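Local coordinates for 4-oxalocrotonate decarboxylase NahK (Pseudomonas putida, PDB 5D2K), which catalyses the metal-assisted decarboxylation of (3E)-2-oxohex-3-enedioate to 2-oxopent-4-enoate and carbon dioxide, a step in the bacterial breakdown of naphthalene, at residues A[141-153]-A[166-180]. The protein carries 1 engineered substitution. Residues are numbered along the deposited sequence; the frame is centred on the assembly and turned at random.
Sequences YVIPTVEVIDSRY and DNASSTRFITGGRMA. With MG (magnesium ion), chain C; OOG (2-oxoadipic acid), chain D.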
loop_
_atom_site.group_PDB
_atom_site.type_symbol
_atom_site.label_atom_id
_atom_site.label_comp_id
_atom_site.label_asym_id
_atom_site.label_seq_id
_atom_site.Cartn_x
_atom_site.Cartn_y
_atom_site.Cartn_z
ATOM N N TYR A 141 -8.523 15.311 -5.243
ATOM C CA TYR A 141 -9.702 14.716 -4.615
ATOM C C TYR A 141 -9.307 13.459 -3.835
ATOM O O TYR A 141 -8.150 13.020 -3.875
ATOM C CB TYR A 141 -10.780 14.402 -5.664
ATOM C CG TYR A 141 -10.326 13.523 -6.814
ATOM C CD1 TYR A 141 -9.688 14.071 -7.927
ATOM C CD2 TYR A 141 -10.559 12.155 -6.799
ATOM C CE1 TYR A 141 -9.272 13.271 -8.985
ATOM C CE2 TYR A 141 -10.150 11.342 -7.854
ATOM C CZ TYR A 141 -9.509 11.910 -8.939
ATOM O OH TYR A 141 -9.105 11.105 -9.980
ATOM N N VAL A 142 -10.268 12.902 -3.107
ATOM C CA VAL A 142 -10.018 11.746 -2.255
ATOM C C VAL A 142 -10.836 10.547 -2.744
ATOM O O VAL A 142 -11.889 10.733 -3.358
ATOM C CB VAL A 142 -10.345 12.065 -0.785
ATOM C CG1 VAL A 142 -9.677 13.388 -0.386
ATOM C CG2 VAL A 142 -11.850 12.125 -0.572
ATOM N N ILE A 143 -10.324 9.339 -2.492
ATOM C CA ILE A 143 -10.928 8.096 -2.975
ATOM C C ILE A 143 -10.946 7.015 -1.899
ATOM O O ILE A 143 -9.887 6.532 -1.502
ATOM C CB ILE A 143 -10.160 7.540 -4.194
ATOM C CG1 ILE A 143 -10.201 8.531 -5.361
ATOM C CG2 ILE A 143 -10.716 6.187 -4.617
ATOM C CD1 ILE A 143 -9.355 8.092 -6.535
ATOM N N PRO A 144 -12.149 6.625 -1.429
ATOM C CA PRO A 144 -12.228 5.467 -0.523
ATOM C C PRO A 144 -11.614 4.241 -1.189
ATOM O O PRO A 144 -11.951 3.955 -2.337
ATOM C CB PRO A 144 -13.730 5.295 -0.304
ATOM C CG PRO A 144 -14.269 6.705 -0.414
ATOM C CD PRO A 144 -13.457 7.289 -1.579
ATOM N N THR A 145 -10.695 3.565 -0.501
ATOM C CA THR A 145 -9.940 2.472 -1.110
ATOM C C THR A 145 -9.690 1.354 -0.108
ATOM O O THR A 145 -9.213 1.606 1.000
ATOM C CB THR A 145 -8.563 2.950 -1.640
ATOM O OG1 THR A 145 -8.728 4.082 -2.497
ATOM C CG2 THR A 145 -7.848 1.842 -2.419
ATOM N N VAL A 146 -9.993 0.120 -0.507
ATOM C CA VAL A 146 -9.660 -1.055 0.286
ATOM C C VAL A 146 -8.451 -1.742 -0.336
ATOM O O VAL A 146 -8.481 -2.077 -1.526
ATOM C CB VAL A 146 -10.849 -2.044 0.352
ATOM C CG1 VAL A 146 -10.462 -3.326 1.107
ATOM C CG2 VAL A 146 -12.033 -1.383 1.037
ATOM N N GLU A 147 -7.372 -1.913 0.425
ATOM C CA GLU A 147 -6.231 -2.653 -0.099
ATOM C C GLU A 147 -6.374 -4.129 0.194
ATOM O O GLU A 147 -6.860 -4.507 1.245
ATOM C CB GLU A 147 -4.899 -2.172 0.488
ATOM C CG GLU A 147 -3.733 -2.590 -0.427
ATOM C CD GLU A 147 -2.352 -2.113 0.010
ATOM O OE1 GLU A 147 -2.205 -1.532 1.106
ATOM O OE2 GLU A 147 -1.398 -2.347 -0.764
ATOM N N VAL A 148 -5.942 -4.956 -0.751
ATOM C CA VAL A 148 -5.696 -6.367 -0.475
ATOM C C VAL A 148 -4.195 -6.530 -0.379
ATOM O O VAL A 148 -3.492 -6.321 -1.374
ATOM C CB VAL A 148 -6.265 -7.297 -1.557
ATOM C CG1 VAL A 148 -6.071 -8.765 -1.134
ATOM C CG2 VAL A 148 -7.739 -6.999 -1.802
ATOM N N ILE A 149 -3.698 -6.868 0.810
ATOM C CA ILE A 149 -2.270 -7.129 0.960
ATOM C C ILE A 149 -2.025 -8.620 1.041
ATOM O O ILE A 149 -2.898 -9.387 1.453
ATOM C CB ILE A 149 -1.660 -6.434 2.189
ATOM C CG1 ILE A 149 -2.439 -6.777 3.457
ATOM C CG2 ILE A 149 -1.560 -4.920 1.950
ATOM C CD1 ILE A 149 -1.721 -6.331 4.743
ATOM N N ASP A 150 -0.841 -9.028 0.612
ATOM C CA ASP A 150 -0.551 -10.450 0.463
ATOM C C ASP A 150 0.953 -10.647 0.439
ATOM O O ASP A 150 1.563 -10.782 -0.627
ATOM C CB ASP A 150 -1.216 -10.986 -0.816
ATOM C CG ASP A 150 -1.238 -12.499 -0.885
ATOM O OD1 ASP A 150 -1.340 -13.136 0.177
ATOM O OD2 ASP A 150 -1.162 -13.051 -2.003
ATOM N N SER A 151 1.566 -10.650 1.619
ATOM C CA SER A 151 3.013 -10.809 1.701
ATOM C C SER A 151 3.450 -12.107 1.050
ATOM O O SER A 151 2.824 -13.146 1.259
ATOM C CB SER A 151 3.471 -10.789 3.158
ATOM O OG SER A 151 4.873 -11.030 3.251
ATOM N N ARG A 152 4.515 -12.047 0.264
ATOM C CA ARG A 152 5.037 -13.266 -0.340
ATOM C C ARG A 152 5.895 -14.065 0.656
ATOM O O ARG A 152 6.401 -15.124 0.310
ATOM C CB ARG A 152 5.827 -12.933 -1.618
ATOM C CG ARG A 152 4.961 -12.944 -2.902
ATOM C CD ARG A 152 3.740 -11.992 -2.828
ATOM N NE ARG A 152 4.161 -10.595 -2.716
ATOM C CZ ARG A 152 3.411 -9.546 -3.049
ATOM N NH1 ARG A 152 3.905 -8.314 -2.898
ATOM N NH2 ARG A 152 2.183 -9.707 -3.545
ATOM N N TYR A 153 6.040 -13.583 1.888
ATOM C CA TYR A 153 6.793 -14.337 2.893
ATOM C C TYR A 153 5.876 -15.227 3.703
ATOM O O TYR A 153 4.742 -14.860 3.994
ATOM C CB TYR A 153 7.579 -13.390 3.805
ATOM C CG TYR A 153 8.530 -12.541 3.006
ATOM C CD1 TYR A 153 9.582 -13.116 2.306
ATOM C CD2 TYR A 153 8.347 -11.170 2.922
ATOM C CE1 TYR A 153 10.442 -12.339 1.550
ATOM C CE2 TYR A 153 9.189 -10.384 2.171
ATOM C CZ TYR A 153 10.236 -10.973 1.490
ATOM O OH TYR A 153 11.065 -10.167 0.756
ATOM N N ASP A 166 9.755 -6.801 -1.092
ATOM C CA ASP A 166 8.514 -7.417 -1.588
ATOM C C ASP A 166 7.416 -6.370 -1.874
ATOM O O ASP A 166 6.214 -6.661 -1.806
ATOM C CB ASP A 166 8.032 -8.457 -0.556
ATOM C CG ASP A 166 6.840 -9.287 -1.026
ATOM O OD1 ASP A 166 6.764 -9.644 -2.214
ATOM O OD2 ASP A 166 5.976 -9.591 -0.170
ATOM N N ASN A 167 7.838 -5.151 -2.204
ATOM C CA ASN A 167 6.914 -4.086 -2.573
ATOM C C ASN A 167 5.806 -3.870 -1.536
ATOM O O ASN A 167 4.643 -3.651 -1.877
ATOM C CB ASN A 167 6.297 -4.364 -3.947
ATOM C CG ASN A 167 5.604 -3.142 -4.516
ATOM O OD1 ASN A 167 6.004 -2.017 -4.221
ATOM N ND2 ASN A 167 4.556 -3.352 -5.304
ATOM N N ALA A 168 6.193 -3.934 -0.269
ATOM C CA ALA A 168 5.276 -3.690 0.848
ATOM C C ALA A 168 3.994 -4.534 0.751
ATOM O O ALA A 168 2.917 -4.074 1.109
ATOM C CB ALA A 168 4.939 -2.203 0.932
ATOM N N SER A 169 4.137 -5.777 0.284
ATOM C CA SER A 169 3.045 -6.769 0.277
ATOM C C SER A 169 1.879 -6.408 -0.655
ATOM O O SER A 169 0.789 -6.974 -0.547
ATOM C CB SER A 169 2.506 -6.984 1.699
ATOM O OG SER A 169 3.558 -7.252 2.625
ATOM N N SER A 170 2.106 -5.488 -1.584
ATOM C CA SER A 170 1.018 -5.028 -2.439
ATOM C C SER A 170 0.545 -6.117 -3.394
ATOM O O SER A 170 1.352 -6.914 -3.888
ATOM C CB SER A 170 1.462 -3.808 -3.244
ATOM O OG SER A 170 1.923 -2.768 -2.395
ATOM N N THR A 171 -0.753 -6.137 -3.690
ATOM C CA THR A 171 -1.238 -7.077 -4.701
ATOM C C THR A 171 -2.572 -6.675 -5.361
ATOM O O THR A 171 -2.719 -6.864 -6.570
ATOM C CB THR A 171 -1.333 -8.526 -4.104
ATOM O OG1 THR A 171 -1.170 -9.492 -5.151
ATOM C CG2 THR A 171 -2.649 -8.786 -3.353
ATOM N N ARG A 172 -3.527 -6.118 -4.602
ATOM C CA ARG A 172 -4.766 -5.595 -5.195
ATOM C C ARG A 172 -5.221 -4.358 -4.451
ATOM O O ARG A 172 -4.863 -4.169 -3.291
ATOM C CB ARG A 172 -5.920 -6.610 -5.154
ATOM C CG ARG A 172 -5.651 -7.972 -5.819
ATOM C CD ARG A 172 -5.710 -7.909 -7.343
ATOM N NE ARG A 172 -5.536 -9.252 -7.916
ATOM C CZ ARG A 172 -4.365 -9.782 -8.254
ATOM N NH1 ARG A 172 -3.237 -9.093 -8.102
ATOM N NH2 ARG A 172 -4.321 -11.018 -8.745
ATOM N N PHE A 173 -6.019 -3.529 -5.117
ATOM C CA PHE A 173 -6.709 -2.452 -4.414
ATOM C C PHE A 173 -8.057 -2.211 -5.073
ATOM O O PHE A 173 -8.214 -2.370 -6.283
ATOM C CB PHE A 173 -5.857 -1.168 -4.369
ATOM C CG PHE A 173 -5.650 -0.503 -5.705
ATOM C CD1 PHE A 173 -4.592 -0.871 -6.536
ATOM C CD2 PHE A 173 -6.500 0.513 -6.126
ATOM C CE1 PHE A 173 -4.406 -0.245 -7.766
ATOM C CE2 PHE A 173 -6.319 1.141 -7.348
ATOM C CZ PHE A 173 -5.274 0.768 -8.174
ATOM N N ILE A 174 -9.031 -1.844 -4.243
ATOM C CA ILE A 174 -10.420 -1.661 -4.671
ATOM C C ILE A 174 -10.878 -0.237 -4.360
ATOM O O ILE A 174 -10.946 0.142 -3.193
ATOM C CB ILE A 174 -11.376 -2.653 -3.952
ATOM C CG1 ILE A 174 -10.807 -4.077 -3.945
ATOM C CG2 ILE A 174 -12.774 -2.605 -4.576
ATOM C CD1 ILE A 174 -11.190 -4.910 -2.711
ATOM N N THR A 175 -11.193 0.553 -5.381
ATOM C CA THR A 175 -11.694 1.908 -5.146
ATOM C C THR A 175 -13.215 1.901 -5.192
ATOM O O THR A 175 -13.827 1.062 -5.870
ATOM C CB THR A 175 -11.165 2.929 -6.175
ATOM O OG1 THR A 175 -11.588 2.555 -7.492
ATOM C CG2 THR A 175 -9.639 3.022 -6.122
ATOM N N GLY A 176 -13.841 2.814 -4.463
ATOM C CA GLY A 176 -15.286 2.874 -4.491
ATOM C C GLY A 176 -15.837 4.044 -3.708
ATOM O O GLY A 176 -15.112 4.992 -3.410
ATOM N N GLY A 177 -17.125 3.971 -3.391
ATOM C CA GLY A 177 -17.814 5.037 -2.686
ATOM C C GLY A 177 -17.790 6.348 -3.452
ATOM O O GLY A 177 -17.720 6.371 -4.679
ATOM N N ARG A 178 -17.839 7.453 -2.717
ATOM C CA ARG A 178 -17.873 8.784 -3.322
ATOM C C ARG A 178 -16.503 9.470 -3.317
ATOM O O ARG A 178 -15.865 9.560 -2.266
ATOM C CB ARG A 178 -18.914 9.638 -2.589
ATOM C CG ARG A 178 -20.289 8.970 -2.550
ATOM C CD ARG A 178 -21.254 9.636 -1.570
ATOM N NE ARG A 178 -21.705 10.943 -2.037
ATOM C CZ ARG A 178 -22.889 11.172 -2.595
ATOM N NH1 ARG A 178 -23.752 10.175 -2.760
ATOM N NH2 ARG A 178 -23.210 12.399 -2.984
ATOM N N MET A 179 -16.089 9.978 -4.478
ATOM C CA MET A 179 -14.729 10.487 -4.686
ATOM C C MET A 179 -14.693 12.015 -4.768
ATOM O O MET A 179 -14.748 12.581 -5.862
ATOM C CB MET A 179 -14.126 9.869 -5.957
ATOM C CG MET A 179 -14.098 8.329 -5.963
ATOM S SD MET A 179 -13.252 7.518 -7.354
ATOM C CE MET A 179 -13.723 5.807 -7.082
ATOM N N ALA A 180 -14.583 12.674 -3.612
ATOM C CA ALA A 180 -14.821 14.112 -3.512
ATOM C C ALA A 180 -13.596 15.000 -3.271
ATOM O O ALA A 180 -12.540 14.547 -2.846
ATOM C CB ALA A 180 -15.825 14.357 -2.411
HETATM MG MG MG C . -2.073 -0.673 2.925
HETATM C C2 OOG D . 2.813 -4.362 4.719
HETATM C C3 OOG D . 1.788 -3.472 4.036
HETATM C C4 OOG D . 1.437 -2.286 4.911
HETATM C C6 OOG D . -0.522 -0.605 5.276
HETATM O O4 OOG D . -1.504 0.023 4.814
HETATM O O3 OOG D . -0.198 -0.490 6.485
HETATM C C5 OOG D . 0.255 -1.518 4.362
HETATM C C1 OOG D . 2.118 -5.510 5.423
HETATM O O1 OOG D . 2.324 -6.707 5.066
HETATM O O2 OOG D . 1.333 -5.262 6.376
HETATM O O5 OOG D . -0.102 -1.599 3.207
HETATM O O HOH W 1 -1.996 -3.636 -3.060
HETATM O O HOH W 2 0.082 -11.718 -4.017
HETATM O O HOH W 3 5.960 -8.691 2.388
HETATM O O HOH W 4 -1.272 1.090 2.139
#
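Arg152 and Asp166 meet in a buried salt bridge where 141-153 has left its strand and 166-180 has not yet entered its own. From CB, which lies 3.5 Å from Asp166 OD1, the arginine chain bends at CG and CD (chi2 56°, chi3 64°) and curls back so that the guanidinium edge meets the carboxylate side-on. NE then donates to the syn lone pair of Asp166 OD1 at 2.8 Å, while the backbone N of Arg152 donates to Asp166 OD2. Beyond CZ, NH1 reaches the carbonyls Asp166 O and Ser170 O, and NH2 shares Ser170 O at 2.9 Å and adds a water held by Asp150 OD2 and Thr171 OG1. The flat guanidinium suits this place because its N-H groups fan out in one plane toward these acceptors; a leucine here would probably leave the buried Asp166 charge without its mate and Ser170 O without either arginine donor. On the strand side of this salt bridge, strands 139-149 and 170-175 pair antiparallel in the mixed sheet of the FAH-type domain, with hydrogen-bonded pairs at Val146-Ile174 and Val148-Arg172. Beta-branched Val146, Val148 and Ile174 suit an extended strand: Ile174 CD1 lies 4.1 Å from Val148 CG2 and also touches Val146 CG1. Glu147 points from the other face, long and anionic enough to span from strand to cation; its extended chain (chi1 -159°) carries OE1 to the magnesium ion at 2.0 Å, beside Glu114 and Glu116, while OE2 takes a salt bridge from Lys69 and a water that also bonds Thr171 N and Arg172 O. Nearer the salt bridge, Ser169 OG donates to O1 of 2-oxoadipic acid at 2.8 Å, and Ser169 O accepts from Asp150 N.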